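Local coordinates for sulfide-quinone reductase (Aquifex aeolicus, PDB 3HYW), which oxidises hydrogen sulfide with a quinone as electron acceptor, using bound FAD and building up polysulfur that is probably released as cyclooctasulfur, at residues T31-P37 and E72-A78; Y98-A104 and N288-V292. All coordinates share one frame; numbering follows the deposited sequence.

Contact 1: T31-P37 and E72-A78; sequences TLISDRP and EFINEKA. With FAD (flavin-adenine dinucleotide), chain G; SO4 (sulfate ion), chain N.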
loop_
_atom_site.group_PDB
_atom_site.type_symbol
_atom_site.label_atom_id
_atom_site.label_comp_id
_atom_site.label_asym_id
_atom_site.label_seq_id
_atom_site.Cartn_x
_atom_site.Cartn_y
_atom_site.Cartn_z
ATOM N N THR A 31 -1.602 41.943 30.879
ATOM C CA THR A 31 -1.997 42.759 29.752
ATOM C C THR A 31 -1.826 41.939 28.482
ATOM O O THR A 31 -0.755 41.370 28.235
ATOM C CB THR A 31 -1.156 44.051 29.673
ATOM O OG1 THR A 31 -1.285 44.780 30.902
ATOM C CG2 THR A 31 -1.610 44.933 28.515
ATOM N N LEU A 32 -2.890 41.871 27.691
ATOM C CA LEU A 32 -2.839 41.214 26.397
ATOM C C LEU A 32 -2.917 42.262 25.294
ATOM O O LEU A 32 -3.835 43.092 25.272
ATOM C CB LEU A 32 -3.962 40.181 26.262
ATOM C CG LEU A 32 -3.883 39.202 25.078
ATOM C CD1 LEU A 32 -4.280 37.790 25.509
ATOM C CD2 LEU A 32 -4.757 39.661 23.927
ATOM N N ILE A 33 -1.940 42.214 24.392
ATOM C CA ILE A 33 -1.874 43.112 23.246
ATOM C C ILE A 33 -2.118 42.302 21.976
ATOM O O ILE A 33 -1.397 41.342 21.705
ATOM C CB ILE A 33 -0.478 43.802 23.140
ATOM C CG1 ILE A 33 -0.104 44.511 24.453
ATOM C CG2 ILE A 33 -0.446 44.767 21.962
ATOM C CD1 ILE A 33 1.335 45.024 24.497
ATOM N N SER A 34 -3.123 42.698 21.196
ATOM C CA SER A 34 -3.400 42.049 19.917
ATOM C C SER A 34 -3.896 43.032 18.863
ATOM O O SER A 34 -4.658 43.947 19.173
ATOM C CB SER A 34 -4.420 40.925 20.091
ATOM O OG SER A 34 -4.466 40.106 18.940
ATOM N N ASP A 35 -3.462 42.828 17.621
ATOM C CA ASP A 35 -3.859 43.682 16.500
ATOM C C ASP A 35 -5.266 43.364 15.971
ATOM O O ASP A 35 -5.885 44.191 15.302
ATOM C CB ASP A 35 -2.816 43.637 15.367
ATOM C CG ASP A 35 -2.630 42.244 14.776
ATOM O OD1 ASP A 35 -3.117 41.258 15.361
ATOM O OD2 ASP A 35 -1.981 42.133 13.718
ATOM N N ARG A 36 -5.757 42.165 16.269
ATOM C CA ARG A 36 -7.123 41.794 15.933
ATOM C C ARG A 36 -8.027 42.007 17.141
ATOM O O ARG A 36 -7.639 41.684 18.259
ATOM C CB ARG A 36 -7.189 40.337 15.466
ATOM C CG ARG A 36 -6.821 40.162 14.016
ATOM C CD ARG A 36 -6.805 38.699 13.609
ATOM N NE ARG A 36 -6.598 38.557 12.170
ATOM C CZ ARG A 36 -5.409 38.489 11.576
ATOM N NH1 ARG A 36 -4.293 38.546 12.295
ATOM N NH2 ARG A 36 -5.337 38.363 10.255
ATOM N N PRO A 37 -9.235 42.550 16.919
ATOM C CA PRO A 37 -10.180 42.816 18.007
ATOM C C PRO A 37 -10.905 41.564 18.507
ATOM O O PRO A 37 -11.721 41.645 19.427
ATOM C CB PRO A 37 -11.182 43.777 17.366
ATOM C CG PRO A 37 -11.165 43.410 15.910
ATOM C CD PRO A 37 -9.768 42.963 15.603
ATOM N N GLU A 72 -6.158 43.225 31.043
ATOM C CA GLU A 72 -6.191 44.461 30.267
ATOM C C GLU A 72 -5.964 44.131 28.792
ATOM O O GLU A 72 -5.010 43.442 28.454
ATOM C CB GLU A 72 -5.135 45.448 30.780
ATOM C CG GLU A 72 -5.070 46.761 30.004
ATOM C CD GLU A 72 -3.839 47.588 30.337
ATOM O OE1 GLU A 72 -2.811 47.004 30.760
ATOM O OE2 GLU A 72 -3.895 48.823 30.162
ATOM N N PHE A 73 -6.859 44.608 27.932
ATOM C CA PHE A 73 -6.746 44.402 26.496
ATOM C C PHE A 73 -6.339 45.693 25.792
ATOM O O PHE A 73 -6.985 46.727 25.951
ATOM C CB PHE A 73 -8.062 43.874 25.920
ATOM C CG PHE A 73 -8.003 43.543 24.447
ATOM C CD1 PHE A 73 -8.884 44.151 23.548
ATOM C CD2 PHE A 73 -7.079 42.618 23.958
ATOM C CE1 PHE A 73 -8.844 43.839 22.186
ATOM C CE2 PHE A 73 -7.026 42.305 22.599
ATOM C CZ PHE A 73 -7.910 42.915 21.712
ATOM N N ILE A 74 -5.248 45.619 25.034
ATOM C CA ILE A 74 -4.821 46.708 24.171
ATOM C C ILE A 74 -4.976 46.239 22.728
ATOM O O ILE A 74 -4.245 45.360 22.271
ATOM C CB ILE A 74 -3.359 47.148 24.467
ATOM C CG1 ILE A 74 -3.244 47.659 25.910
ATOM C CG2 ILE A 74 -2.903 48.239 23.473
ATOM C CD1 ILE A 74 -1.824 47.837 26.399
ATOM N N ASN A 75 -5.950 46.814 22.027
ATOM C CA ASN A 75 -6.200 46.462 20.636
ATOM C C ASN A 75 -5.284 47.261 19.709
ATOM O O ASN A 75 -5.717 48.188 19.023
ATOM C CB ASN A 75 -7.673 46.656 20.262
ATOM C CG ASN A 75 -8.003 46.096 18.889
ATOM O OD1 ASN A 75 -7.270 45.260 18.343
ATOM N ND2 ASN A 75 -9.113 46.555 18.320
ATOM N N GLU A 76 -4.010 46.889 19.729
ATOM C CA GLU A 76 -2.981 47.492 18.895
ATOM C C GLU A 76 -1.997 46.425 18.485
ATOM O O GLU A 76 -1.826 45.420 19.177
ATOM C CB GLU A 76 -2.198 48.534 19.685
ATOM C CG GLU A 76 -2.857 49.857 19.847
ATOM C CD GLU A 76 -1.858 50.915 20.247
ATOM O OE1 GLU A 76 -1.046 51.312 19.383
ATOM O OE2 GLU A 76 -1.876 51.344 21.419
ATOM N N LYS A 77 -1.338 46.656 17.360
ATOM C CA LYS A 77 -0.199 45.853 16.963
ATOM C C LYS A 77 0.988 46.201 17.859
ATOM O O LYS A 77 1.317 47.380 18.039
ATOM C CB LYS A 77 0.122 46.139 15.496
ATOM C CG LYS A 77 1.232 45.308 14.892
ATOM C CD LYS A 77 1.509 45.785 13.472
ATOM C CE LYS A 77 2.984 46.055 13.263
ATOM N NZ LYS A 77 3.322 46.250 11.817
ATOM N N ALA A 78 1.612 45.182 18.443
ATOM C CA ALA A 78 2.909 45.359 19.096
ATOM C C ALA A 78 3.977 45.556 18.019
ATOM O O ALA A 78 4.099 44.745 17.101
ATOM C CB ALA A 78 3.243 44.176 19.975
HETATM P PA FAD G . -3.025 32.566 16.311
HETATM O O1A FAD G . -4.108 31.759 16.980
HETATM O O2A FAD G . -3.087 32.797 14.832
HETATM O O5B FAD G . -2.986 33.968 17.077
HETATM C C5B FAD G . -2.001 34.966 16.862
HETATM C C4B FAD G . -2.575 36.269 17.396
HETATM O O4B FAD G . -1.558 37.269 17.449
HETATM C C3B FAD G . -3.652 36.816 16.473
HETATM O O3B FAD G . -4.720 37.335 17.273
HETATM C C2B FAD G . -2.951 37.931 15.722
HETATM O O2B FAD G . -3.863 38.939 15.292
HETATM C C1B FAD G . -1.993 38.451 16.778
HETATM N N9A FAD G . -0.811 39.188 16.256
HETATM C C8A FAD G . -0.071 38.890 15.166
HETATM N N7A FAD G . 0.930 39.800 15.057
HETATM C C5A FAD G . 0.802 40.673 16.084
HETATM C C6A FAD G . 1.513 41.800 16.490
HETATM N N6A FAD G . 2.590 42.221 15.787
HETATM N N1A FAD G . 1.120 42.475 17.603
HETATM C C2A FAD G . 0.053 42.072 18.315
HETATM N N3A FAD G . -0.651 40.991 17.944
HETATM C C4A FAD G . -0.293 40.276 16.838
HETATM N N1 FAD G . -4.556 23.094 14.843
HETATM C C2 FAD G . -5.240 22.028 15.338
HETATM O O2 FAD G . -4.846 21.465 16.378
HETATM N N3 FAD G . -6.358 21.563 14.731
HETATM C C4 FAD G . -6.816 22.157 13.610
HETATM O O4 FAD G . -7.934 21.696 12.977
HETATM C C4X FAD G . -6.131 23.247 13.084
HETATM N N5 FAD G . -6.591 23.834 11.956
HETATM C C5X FAD G . -5.946 24.899 11.431
HETATM C C6 FAD G . -6.450 25.499 10.271
HETATM C C7 FAD G . -5.802 26.591 9.702
HETATM C C7M FAD G . -6.379 27.205 8.441
HETATM C C8 FAD G . -4.641 27.081 10.305
HETATM C C8M FAD G . -3.881 28.265 9.737
HETATM C C9 FAD G . -4.142 26.474 11.460
HETATM C C9A FAD G . -4.793 25.379 12.049
HETATM N N10 FAD G . -4.326 24.791 13.191
HETATM C C10 FAD G . -4.981 23.721 13.712
HETATM C "C1'" FAD G . -3.061 25.260 13.803
HETATM C "C2'" FAD G . -3.075 26.104 15.060
HETATM O "O2'" FAD G . -3.909 25.499 16.057
HETATM C "C3'" FAD G . -3.499 27.530 14.704
HETATM O "O3'" FAD G . -2.581 28.066 13.720
HETATM C "C4'" FAD G . -3.521 28.426 15.934
HETATM O "O4'" FAD G . -4.303 29.587 15.622
HETATM C "C5'" FAD G . -2.112 28.834 16.348
HETATM O "O5'" FAD G . -2.159 29.592 17.553
HETATM P P FAD G . -1.214 30.875 17.801
HETATM O O1P FAD G . -1.588 31.456 19.139
HETATM O O2P FAD G . 0.232 30.523 17.526
HETATM O O3P FAD G . -1.600 31.905 16.622
HETATM S S SO4 N . 4.535 42.428 12.628
HETATM O O1 SO4 N . 4.082 43.605 11.907
HETATM O O2 SO4 N . 5.315 41.618 11.695
HETATM O O3 SO4 N . 5.347 42.814 13.778
HETATM O O4 SO4 N . 3.363 41.683 13.081
#

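Contact 2: Y98-A104 and N288-V292; sequences YDYLVIA and NIFGV. With FAD (flavin-adenine dinucleotide), chain G.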
loop_
_atom_site.group_PDB
_atom_site.type_symbol
_atom_site.label_atom_id
_atom_site.label_comp_id
_atom_site.label_asym_id
_atom_site.label_seq_id
_atom_site.Cartn_x
_atom_site.Cartn_y
_atom_site.Cartn_z
ATOM N N TYR A 98 7.215 45.396 31.304
ATOM C CA TYR A 98 6.830 44.064 31.763
ATOM C C TYR A 98 7.847 43.462 32.722
ATOM O O TYR A 98 9.030 43.803 32.686
ATOM C CB TYR A 98 6.583 43.118 30.572
ATOM C CG TYR A 98 7.797 42.834 29.706
ATOM C CD1 TYR A 98 7.980 43.495 28.491
ATOM C CD2 TYR A 98 8.755 41.891 30.096
ATOM C CE1 TYR A 98 9.091 43.231 27.686
ATOM C CE2 TYR A 98 9.870 41.623 29.303
ATOM C CZ TYR A 98 10.030 42.294 28.102
ATOM O OH TYR A 98 11.132 42.038 27.324
ATOM N N ASP A 99 7.366 42.571 33.583
ATOM C CA ASP A 99 8.226 41.728 34.402
ATOM C C ASP A 99 8.483 40.423 33.652
ATOM O O ASP A 99 9.589 39.875 33.686
ATOM C CB ASP A 99 7.566 41.466 35.758
ATOM C CG ASP A 99 7.401 42.736 36.577
ATOM O OD1 ASP A 99 8.376 43.505 36.663
ATOM O OD2 ASP A 99 6.306 42.971 37.123
ATOM N N TYR A 100 7.447 39.935 32.975
ATOM C CA TYR A 100 7.556 38.769 32.095
ATOM C C TYR A 100 6.833 39.058 30.792
ATOM O O TYR A 100 5.831 39.770 30.786
ATOM C CB TYR A 100 6.961 37.521 32.757
ATOM C CG TYR A 100 7.561 37.192 34.102
ATOM C CD1 TYR A 100 8.593 36.263 34.223
ATOM C CD2 TYR A 100 7.094 37.814 35.261
ATOM C CE1 TYR A 100 9.152 35.976 35.467
ATOM C CE2 TYR A 100 7.646 37.541 36.498
ATOM C CZ TYR A 100 8.668 36.622 36.599
ATOM O OH TYR A 100 9.199 36.350 37.838
ATOM N N LEU A 101 7.345 38.504 29.694
ATOM C CA LEU A 101 6.752 38.692 28.373
ATOM C C LEU A 101 6.457 37.351 27.707
ATOM O O LEU A 101 7.318 36.476 27.661
ATOM C CB LEU A 101 7.689 39.510 27.469
ATOM C CG LEU A 101 7.266 39.686 26.005
ATOM C CD1 LEU A 101 6.126 40.684 25.901
ATOM C CD2 LEU A 101 8.423 40.111 25.124
ATOM N N VAL A 102 5.238 37.210 27.194
ATOM C CA VAL A 102 4.858 36.037 26.401
ATOM C C VAL A 102 4.596 36.457 24.952
ATOM O O VAL A 102 3.690 37.250 24.675
ATOM C CB VAL A 102 3.598 35.329 26.966
ATOM C CG1 VAL A 102 3.241 34.112 26.124
ATOM C CG2 VAL A 102 3.803 34.932 28.413
ATOM N N ILE A 103 5.390 35.917 24.036
ATOM C CA ILE A 103 5.216 36.193 22.613
ATOM C C ILE A 103 4.388 35.085 21.978
ATOM O O ILE A 103 4.797 33.916 21.969
ATOM C CB ILE A 103 6.571 36.371 21.879
ATOM C CG1 ILE A 103 7.433 37.409 22.614
ATOM C CG2 ILE A 103 6.330 36.766 20.405
ATOM C CD1 ILE A 103 8.877 37.472 22.166
ATOM N N ALA A 104 3.220 35.459 21.458
ATOM C CA ALA A 104 2.271 34.499 20.884
ATOM C C ALA A 104 1.545 35.070 19.654
ATOM O O ALA A 104 0.311 34.999 19.546
ATOM C CB ALA A 104 1.267 34.053 21.952
ATOM N N ASN A 288 13.051 35.992 31.235
ATOM C CA ASN A 288 11.687 36.472 31.460
ATOM C C ASN A 288 10.870 36.600 30.166
ATOM O O ASN A 288 9.750 37.121 30.180
ATOM C CB ASN A 288 11.692 37.788 32.259
ATOM C CG ASN A 288 12.297 38.957 31.488
ATOM O OD1 ASN A 288 13.175 38.780 30.654
ATOM N ND2 ASN A 288 11.828 40.165 31.786
ATOM N N ILE A 289 11.436 36.121 29.059
ATOM C CA ILE A 289 10.724 36.059 27.777
ATOM C C ILE A 289 10.403 34.607 27.432
ATOM O O ILE A 289 11.271 33.737 27.487
ATOM C CB ILE A 289 11.519 36.721 26.614
ATOM C CG1 ILE A 289 11.736 38.219 26.884
ATOM C CG2 ILE A 289 10.796 36.514 25.276
ATOM C CD1 ILE A 289 12.568 38.940 25.829
ATOM N N PHE A 290 9.138 34.366 27.093
ATOM C CA PHE A 290 8.656 33.045 26.737
ATOM C C PHE A 290 7.961 33.140 25.375
ATOM O O PHE A 290 7.446 34.195 24.998
ATOM C CB PHE A 290 7.683 32.517 27.809
ATOM C CG PHE A 290 8.319 32.303 29.162
ATOM C CD1 PHE A 290 8.484 33.365 30.046
ATOM C CD2 PHE A 290 8.749 31.042 29.553
ATOM C CE1 PHE A 290 9.082 33.174 31.288
ATOM C CE2 PHE A 290 9.338 30.838 30.799
ATOM C CZ PHE A 290 9.507 31.901 31.664
ATOM N N GLY A 291 7.978 32.045 24.625
ATOM C CA GLY A 291 7.253 31.985 23.357
ATOM C C GLY A 291 6.215 30.881 23.420
ATOM O O GLY A 291 6.477 29.805 23.963
ATOM N N VAL A 292 5.030 31.142 22.871
ATOM C CA VAL A 292 3.960 30.144 22.851
ATOM C C VAL A 292 3.314 30.159 21.471
ATOM O O VAL A 292 3.000 31.220 20.945
ATOM C CB VAL A 292 2.877 30.420 23.941
ATOM C CG1 VAL A 292 1.711 29.437 23.838
ATOM C CG2 VAL A 292 3.470 30.355 25.339
HETATM P PA FAD G . -3.025 32.566 16.311
HETATM O O1A FAD G . -4.108 31.759 16.980
HETATM O O2A FAD G . -3.087 32.797 14.832
HETATM O O5B FAD G . -2.986 33.968 17.077
HETATM C C5B FAD G . -2.001 34.966 16.862
HETATM C C4B FAD G . -2.575 36.269 17.396
HETATM O O4B FAD G . -1.558 37.269 17.449
HETATM C C3B FAD G . -3.652 36.816 16.473
HETATM O O3B FAD G . -4.720 37.335 17.273
HETATM C C2B FAD G . -2.951 37.931 15.722
HETATM O O2B FAD G . -3.863 38.939 15.292
HETATM C C1B FAD G . -1.993 38.451 16.778
HETATM N N9A FAD G . -0.811 39.188 16.256
HETATM C C8A FAD G . -0.071 38.890 15.166
HETATM N N7A FAD G . 0.930 39.800 15.057
HETATM C C5A FAD G . 0.802 40.673 16.084
HETATM C C6A FAD G . 1.513 41.800 16.490
HETATM N N6A FAD G . 2.590 42.221 15.787
HETATM N N1A FAD G . 1.120 42.475 17.603
HETATM C C2A FAD G . 0.053 42.072 18.315
HETATM N N3A FAD G . -0.651 40.991 17.944
HETATM C C4A FAD G . -0.293 40.276 16.838
HETATM N N1 FAD G . -4.556 23.094 14.843
HETATM C C2 FAD G . -5.240 22.028 15.338
HETATM O O2 FAD G . -4.846 21.465 16.378
HETATM N N3 FAD G . -6.358 21.563 14.731
HETATM C C4 FAD G . -6.816 22.157 13.610
HETATM O O4 FAD G . -7.934 21.696 12.977
HETATM C C4X FAD G . -6.131 23.247 13.084
HETATM N N5 FAD G . -6.591 23.834 11.956
HETATM C C5X FAD G . -5.946 24.899 11.431
HETATM C C6 FAD G . -6.450 25.499 10.271
HETATM C C7 FAD G . -5.802 26.591 9.702
HETATM C C7M FAD G . -6.379 27.205 8.441
HETATM C C8 FAD G . -4.641 27.081 10.305
HETATM C C8M FAD G . -3.881 28.265 9.737
HETATM C C9 FAD G . -4.142 26.474 11.460
HETATM C C9A FAD G . -4.793 25.379 12.049
HETATM N N10 FAD G . -4.326 24.791 13.191
HETATM C C10 FAD G . -4.981 23.721 13.712
HETATM C "C1'" FAD G . -3.061 25.260 13.803
HETATM C "C2'" FAD G . -3.075 26.104 15.060
HETATM O "O2'" FAD G . -3.909 25.499 16.057
HETATM C "C3'" FAD G . -3.499 27.530 14.704
HETATM O "O3'" FAD G . -2.581 28.066 13.720
HETATM C "C4'" FAD G . -3.521 28.426 15.934
HETATM O "O4'" FAD G . -4.303 29.587 15.622
HETATM C "C5'" FAD G . -2.112 28.834 16.348
HETATM O "O5'" FAD G . -2.159 29.592 17.553
HETATM P P FAD G . -1.214 30.875 17.801
HETATM O O1P FAD G . -1.588 31.456 19.139
HETATM O O2P FAD G . 0.232 30.523 17.526
HETATM O O3P FAD G . -1.600 31.905 16.622
HETATM O O HOH W 1 13.330 40.765 28.530
#

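Contact 1: T31-P37 and E72-A78
Where two parallel strands of the Rossmann-type sheet end, Thr31-Pro37 and Glu72-Ala78 meet at the adenosine site of FAD. Thr31 OG1 donates to Glu72 OE1 at 2.7 Å, on the lone pair turned away from the other carboxylate oxygen; chi1 of -57° sets OG1 beside the backbone N and sends CG2 anti to that N, 3.6 Å from Ile74 CD1. His4 also bonds to the hydroxyl, and a valine here would probably leave both His4 and the Glu72 carboxylate without this partner. Three backbone bonds follow, Leu32 N to Glu72 O, Ile74 N to Leu32 O and Ser34 N to Ile74 O. On the other sheet face the Phe73 ring turns its edge to Leu32 CD2, CE2 being 3.7 Å from it, and to Arg36 O. Past the strands, Asp35 OD1 accepts from ribose O2B at 2.4 Å, a doubtfully short length, and Arg36 NH1 donates to O2B at 3.1 Å within its guanidinium plane. Glu127 forms a salt bridge with Arg36. Ala78 N donates to adenine N1A at 2.9 Å, and Ala78 O accepts from N6A at 3.2 Å. The ribose hydroxyl thus appears to serve as both donor and acceptor, while main-chain Ala78 matches N1A and the 6-amino group.

Contact 2: Y98-A104 and N288-V292
The Tyr98 ring carries Leu101 CB over the centre of one face, 3.5 Å above its plane, and meets Asn288 at its edge, where ND2 comes within 3.5 Å of CE2 with the amide turned 40° from the ring. Its chi1 of 64° sets the ring between backbone N and carbonyl carbon, which brings OH to 3.7 Å from Ile289 CD1. A water bridges Tyr98 OH and Asn288 OD1. Phe290 presents its ring edge to Leu101 O and to Tyr100 CD1, while Val324 and Ile328 of helix 314-332 touch its side chain. Asn288 ND2 donates to Asp99 O at 3.0 Å, approaching from well above the carbonyl plane, and bonds to Asn86 as well. Beyond it the backbones pair in parallel: Leu101 N to Asn288 O, Phe290 N to Leu101 O, Ile103 N to Phe290 O at 2.8 Å and 176°, and Val292 N to Ile103 O. Ile103 CD1 packs on Ile289 CG2 at 3.8 Å on the face shared with Leu101; Val102 CG1 meets Val292 CG2, also at 3.8 Å, on the Phe290 side. Strand 289-291 thereby closes one side of the five-stranded parallel sheet of the Rossmann-like FAD-binding domain, next to strand 100-103.

How the contacts relate
Contacts 1 and 2 pair strands at opposite borders of one parallel sheet, in the order 71-74, 29-33, 4-8, 100-103, 289-291, so strand 4-8 lies between the two pairs. Their centres are 14 Å apart and they do not touch; His4 bonds to residues of both. Contact 2 is the buried one, largely backbone pairing and aliphatic or aromatic packing, with polar side chains gathered where strand 100-103 begins. Contact 1 is only partly buried and puts charged and polar groups on the cofactor beyond its strand ends. Both touch FAD, but contact 1 binds its adenosine by hydrogen bonds, whereas contact 2 merely brings Ala104 O close to C5B.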